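Local coordinates for 6-aminohexanoate-cyclic-dimer hydrolase (Arthrobacter sp., PDB 3A2Q), which hydrolyses the cyclic dimer of 6-aminohexanoic acid, a nylon-6 by-product, opening one amide to give the linear dimer, at residues A[158-171]-A[209-221]. The protein carries 1 engineered substitution. Residues are numbered along the deposited sequence; the frame is centred on the assembly and turned at random.
Sequences VAAALSPVAHGNDA and AAHEGLFARSVRD. With ACA (6-aminohexanoic acid), chain C.
Strands 165-170 and 211-216 run antiparallel, their axes at 140° and 4.2 Å apart at closest approach, with Ala166-Phe215, Gly168-Gly213 and Asp170-His211 as hydrogen-bonded pairs; at Gly168 one bond is short, Gly213 N to Gly168 O at 2.7 Å, and its return bond weak. On the face of His167, Asn169 and Glu212, the glutamate bends back at chi2 (-46°) to bring OE2 to His167 NE2 at 2.8 Å. Imidazole and carboxylate lie nearly coplanar, 14° between planes, and the oxygen also takes a weak bond from Asn169 ND2, whose amide stands steeply to the carboxylate. With an alanine at Glu212, buried His167 NE2 would probably lose its acceptor, and Asn169 ND2 a weak one. Asn169 OD1 is hydrogen-bonded to Lys72 NZ, a charge-relay residue by similarity. Both strands belong to the central mixed sheet of the amidase fold, 165-170 lying between 68-72 and 211-216. Gly168 and Gly213 put no side chain on the other face, and the Phe215 ring turns its edge to Ala166 O and Gly168 CA; a CB on Gly168 would collide with CE2. Val158 CG2 from the preceding helix meets Phe215 CB at 4.0 Å. Beyond the strand, the Arg217 side chain runs alongside Val158, pointing the opposite way, and gives NH1 to Val158 O at 3.0 Å, in the carbonyl plane, an oxygen that Ala161 N also grips in the Schellman turn ending that helix. A water joins Pro164 O, Arg217 N and Asp221 OD2, which Ala10 N also holds. At the pocket end, Ala171 N binds the 6-aminohexanoic acid O at 2.9 Å.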
loop_
_atom_site.group_PDB
_atom_site.type_symbol
_atom_site.label_atom_id
_atom_site.label_comp_id
_atom_site.label_asym_id
_atom_site.label_seq_id
_atom_site.Cartn_x
_atom_site.Cartn_y
_atom_site.Cartn_z
ATOM N N VAL A 158 -7.329 -2.713 8.696
ATOM C CA VAL A 158 -8.565 -2.728 7.929
ATOM C C VAL A 158 -9.175 -4.128 7.870
ATOM O O VAL A 158 -10.391 -4.286 7.922
ATOM C CB VAL A 158 -8.330 -2.193 6.491
ATOM C CG1 VAL A 158 -9.619 -2.301 5.671
ATOM C CG2 VAL A 158 -7.865 -0.743 6.557
ATOM N N ALA A 159 -8.324 -5.143 7.777
ATOM C CA ALA A 159 -8.799 -6.519 7.719
ATOM C C ALA A 159 -9.483 -6.918 9.031
ATOM O O ALA A 159 -10.383 -7.753 9.038
ATOM C CB ALA A 159 -7.636 -7.453 7.431
ATOM N N ALA A 160 -9.051 -6.309 10.132
ATOM C CA ALA A 160 -9.606 -6.600 11.453
ATOM C C ALA A 160 -10.648 -5.576 11.891
ATOM O O ALA A 160 -11.052 -5.547 13.053
ATOM C CB ALA A 160 -8.490 -6.669 12.479
ATOM N N ALA A 161 -11.069 -4.732 10.956
ATOM C CA ALA A 161 -12.076 -3.711 11.220
ATOM C C ALA A 161 -11.708 -2.672 12.280
ATOM O O ALA A 161 -12.589 -2.134 12.952
ATOM C CB ALA A 161 -13.399 -4.376 11.582
ATOM N N LEU A 162 -10.419 -2.379 12.431
ATOM C CA LEU A 162 -10.007 -1.372 13.403
ATOM C C LEU A 162 -10.340 -0.004 12.803
ATOM O O LEU A 162 -10.328 1.017 13.492
ATOM C CB LEU A 162 -8.509 -1.479 13.696
ATOM C CG LEU A 162 -7.983 -2.872 14.056
ATOM C CD1 LEU A 162 -6.552 -2.753 14.559
ATOM C CD2 LEU A 162 -8.863 -3.512 15.118
ATOM N N SER A 163 -10.647 -0.014 11.507
ATOM C CA SER A 163 -11.025 1.172 10.738
ATOM C C SER A 163 -11.480 0.676 9.370
ATOM O O SER A 163 -10.998 -0.349 8.888
ATOM C CB SER A 163 -9.845 2.129 10.573
ATOM O OG SER A 163 -9.596 2.842 11.770
ATOM N N PRO A 164 -12.424 1.386 8.732
ATOM C CA PRO A 164 -12.908 0.957 7.413
ATOM C C PRO A 164 -11.952 1.300 6.271
ATOM O O PRO A 164 -12.023 0.711 5.193
ATOM C CB PRO A 164 -14.245 1.679 7.284
ATOM C CG PRO A 164 -14.032 2.931 8.084
ATOM C CD PRO A 164 -13.263 2.465 9.287
ATOM N N VAL A 165 -11.061 2.255 6.518
ATOM C CA VAL A 165 -10.093 2.688 5.518
ATOM C C VAL A 165 -8.792 3.102 6.191
ATOM O O VAL A 165 -8.777 3.444 7.373
ATOM C CB VAL A 165 -10.623 3.890 4.706
ATOM C CG1 VAL A 165 -11.944 3.532 4.045
ATOM C CG2 VAL A 165 -10.788 5.092 5.605
ATOM N N ALA A 166 -7.701 3.083 5.433
ATOM C CA ALA A 166 -6.408 3.459 5.977
ATOM C C ALA A 166 -5.458 3.891 4.878
ATOM O O ALA A 166 -5.666 3.592 3.699
ATOM C CB ALA A 166 -5.807 2.294 6.746
ATOM N N HIS A 167 -4.412 4.593 5.288
ATOM C CA HIS A 167 -3.390 5.083 4.382
ATOM C C HIS A 167 -2.153 4.185 4.417
ATOM O O HIS A 167 -1.953 3.405 5.353
ATOM C CB HIS A 167 -3.005 6.518 4.772
ATOM C CG HIS A 167 -1.613 6.904 4.376
ATOM N ND1 HIS A 167 -0.498 6.493 5.076
ATOM C CD2 HIS A 167 -1.152 7.639 3.336
ATOM C CE1 HIS A 167 0.588 6.958 4.484
ATOM N NE2 HIS A 167 0.218 7.657 3.425
ATOM N N GLY A 168 -1.331 4.314 3.383
ATOM C CA GLY A 168 -0.101 3.561 3.282
ATOM C C GLY A 168 0.627 4.081 2.065
ATOM O O GLY A 168 0.117 4.962 1.370
ATOM N N ASN A 169 1.842 3.603 1.822
ATOM C CA ASN A 169 2.545 4.021 0.618
ATOM C C ASN A 169 3.052 2.778 -0.077
ATOM O O ASN A 169 3.081 1.692 0.515
ATOM C CB ASN A 169 3.661 5.036 0.882
ATOM C CG ASN A 169 4.239 4.932 2.261
ATOM O OD1 ASN A 169 4.912 3.956 2.592
ATOM N ND2 ASN A 169 3.988 5.951 3.085
ATOM N N ASP A 170 3.472 2.945 -1.322
ATOM C CA ASP A 170 3.845 1.814 -2.153
ATOM C C ASP A 170 5.003 2.166 -3.093
ATOM O O ASP A 170 4.835 2.966 -4.014
ATOM C CB ASP A 170 2.569 1.454 -2.940
ATOM C CG ASP A 170 2.661 0.154 -3.687
ATOM O OD1 ASP A 170 3.653 -0.054 -4.411
ATOM O OD2 ASP A 170 1.713 -0.655 -3.564
ATOM N N ALA A 171 6.168 1.561 -2.862
ATOM C CA ALA A 171 7.347 1.806 -3.690
ATOM C C ALA A 171 7.721 0.570 -4.509
ATOM O O ALA A 171 8.384 0.677 -5.544
ATOM C CB ALA A 171 8.530 2.226 -2.817
ATOM N N ALA A 209 9.085 6.322 -7.740
ATOM C CA ALA A 209 8.595 4.960 -7.553
ATOM C C ALA A 209 7.678 4.824 -6.343
ATOM O O ALA A 209 6.781 3.976 -6.335
ATOM C CB ALA A 209 9.766 3.986 -7.428
ATOM N N ALA A 210 7.893 5.655 -5.321
ATOM C CA ALA A 210 7.065 5.606 -4.112
ATOM C C ALA A 210 5.777 6.417 -4.281
ATOM O O ALA A 210 5.821 7.624 -4.516
ATOM C CB ALA A 210 7.855 6.122 -2.914
ATOM N N HIS A 211 4.638 5.736 -4.172
ATOM C CA HIS A 211 3.319 6.357 -4.320
ATOM C C HIS A 211 2.537 6.239 -3.016
ATOM O O HIS A 211 2.638 5.221 -2.331
ATOM C CB HIS A 211 2.448 5.614 -5.348
ATOM C CG HIS A 211 3.019 5.501 -6.727
ATOM N ND1 HIS A 211 4.247 4.928 -6.992
ATOM C CD2 HIS A 211 2.453 5.744 -7.934
ATOM C CE1 HIS A 211 4.405 4.812 -8.298
ATOM N NE2 HIS A 211 3.330 5.298 -8.894
ATOM N N GLU A 212 1.742 7.253 -2.679
ATOM C CA GLU A 212 0.889 7.142 -1.501
ATOM C C GLU A 212 -0.285 6.310 -2.007
ATOM O O GLU A 212 -0.710 6.468 -3.158
ATOM C CB GLU A 212 0.392 8.509 -1.009
ATOM C CG GLU A 212 1.503 9.436 -0.538
ATOM C CD GLU A 212 2.500 8.736 0.372
ATOM O OE1 GLU A 212 3.695 8.686 0.009
ATOM O OE2 GLU A 212 2.088 8.236 1.445
ATOM N N GLY A 213 -0.799 5.423 -1.157
ATOM C CA GLY A 213 -1.890 4.551 -1.557
ATOM C C GLY A 213 -3.044 4.479 -0.579
ATOM O O GLY A 213 -3.020 5.121 0.476
ATOM N N LEU A 214 -4.040 3.659 -0.915
ATOM C CA LEU A 214 -5.256 3.547 -0.114
ATOM C C LEU A 214 -5.715 2.124 0.164
ATOM O O LEU A 214 -5.578 1.237 -0.687
ATOM C CB LEU A 214 -6.383 4.292 -0.831
ATOM C CG LEU A 214 -6.043 5.721 -1.261
ATOM C CD1 LEU A 214 -7.066 6.208 -2.276
ATOM C CD2 LEU A 214 -5.993 6.625 -0.039
ATOM N N PHE A 215 -6.285 1.936 1.357
ATOM C CA PHE A 215 -6.807 0.651 1.824
ATOM C C PHE A 215 -8.291 0.794 2.148
ATOM O O PHE A 215 -8.699 1.794 2.727
ATOM C CB PHE A 215 -6.114 0.219 3.121
ATOM C CG PHE A 215 -4.739 -0.337 2.936
ATOM C CD1 PHE A 215 -4.557 -1.627 2.441
ATOM C CD2 PHE A 215 -3.625 0.413 3.292
ATOM C CE1 PHE A 215 -3.276 -2.165 2.305
ATOM C CE2 PHE A 215 -2.339 -0.114 3.160
ATOM C CZ PHE A 215 -2.166 -1.404 2.667
ATOM N N ALA A 216 -9.076 -0.223 1.798
ATOM C CA ALA A 216 -10.513 -0.257 2.075
ATOM C C ALA A 216 -11.045 -1.674 1.836
ATOM O O ALA A 216 -10.312 -2.555 1.388
ATOM C CB ALA A 216 -11.257 0.741 1.181
ATOM N N ARG A 217 -12.319 -1.901 2.143
ATOM C CA ARG A 217 -12.908 -3.214 1.921
ATOM C C ARG A 217 -13.928 -3.197 0.778
ATOM O O ARG A 217 -14.511 -4.227 0.436
ATOM C CB ARG A 217 -13.550 -3.748 3.209
ATOM C CG ARG A 217 -12.540 -4.085 4.308
ATOM C CD ARG A 217 -13.184 -4.915 5.410
ATOM N NE ARG A 217 -14.307 -4.213 6.021
ATOM C CZ ARG A 217 -14.194 -3.279 6.961
ATOM N NH1 ARG A 217 -13.001 -2.925 7.423
ATOM N NH2 ARG A 217 -15.280 -2.682 7.423
ATOM N N SER A 218 -14.142 -2.026 0.185
ATOM C CA SER A 218 -15.072 -1.915 -0.936
ATOM C C SER A 218 -14.471 -1.022 -2.013
ATOM O O SER A 218 -13.664 -0.140 -1.722
ATOM C CB SER A 218 -16.415 -1.332 -0.486
ATOM O OG SER A 218 -16.286 0.032 -0.127
ATOM N N VAL A 219 -14.877 -1.241 -3.256
ATOM C CA VAL A 219 -14.356 -0.440 -4.351
ATOM C C VAL A 219 -14.891 0.991 -4.285
ATOM O O VAL A 219 -14.196 1.939 -4.664
ATOM C CB VAL A 219 -14.700 -1.077 -5.716
ATOM C CG1 VAL A 219 -14.163 -0.212 -6.854
ATOM C CG2 VAL A 219 -14.094 -2.476 -5.797
ATOM N N ARG A 220 -16.110 1.161 -3.779
ATOM C CA ARG A 220 -16.667 2.504 -3.702
ATOM C C ARG A 220 -15.909 3.348 -2.684
ATOM O O ARG A 220 -15.766 4.559 -2.856
ATOM C CB ARG A 220 -18.164 2.458 -3.374
ATOM C CG ARG A 220 -18.522 1.978 -1.979
ATOM C CD ARG A 220 -20.038 1.972 -1.807
ATOM N NE ARG A 220 -20.447 1.680 -0.438
ATOM C CZ ARG A 220 -21.712 1.680 -0.021
ATOM N NH1 ARG A 220 -22.692 1.955 -0.873
ATOM N NH2 ARG A 220 -21.997 1.416 1.247
ATOM N N ASP A 221 -15.412 2.711 -1.627
ATOM C CA ASP A 221 -14.648 3.425 -0.609
ATOM C C ASP A 221 -13.352 3.972 -1.216
ATOM O O ASP A 221 -12.924 5.075 -0.887
ATOM C CB ASP A 221 -14.307 2.499 0.558
ATOM C CG ASP A 221 -15.331 2.563 1.682
ATOM O OD1 ASP A 221 -16.407 3.169 1.494
ATOM O OD2 ASP A 221 -15.057 1.992 2.758
HETATM C C ACA C . 7.841 -0.621 0.001
HETATM O O ACA C . 7.329 -0.354 -1.091
HETATM C C2 ACA C . 8.357 -2.021 0.302
HETATM C C3 ACA C . 9.491 -2.453 -0.622
HETATM C C4 ACA C . 10.858 -1.950 -0.152
HETATM C C5 ACA C . 11.795 -1.716 -1.338
HETATM C C6 ACA C . 13.061 -0.959 -0.948
HETATM N N ACA C . 12.901 0.493 -1.037
HETATM O O HOH W 1 -14.056 -0.269 3.724
#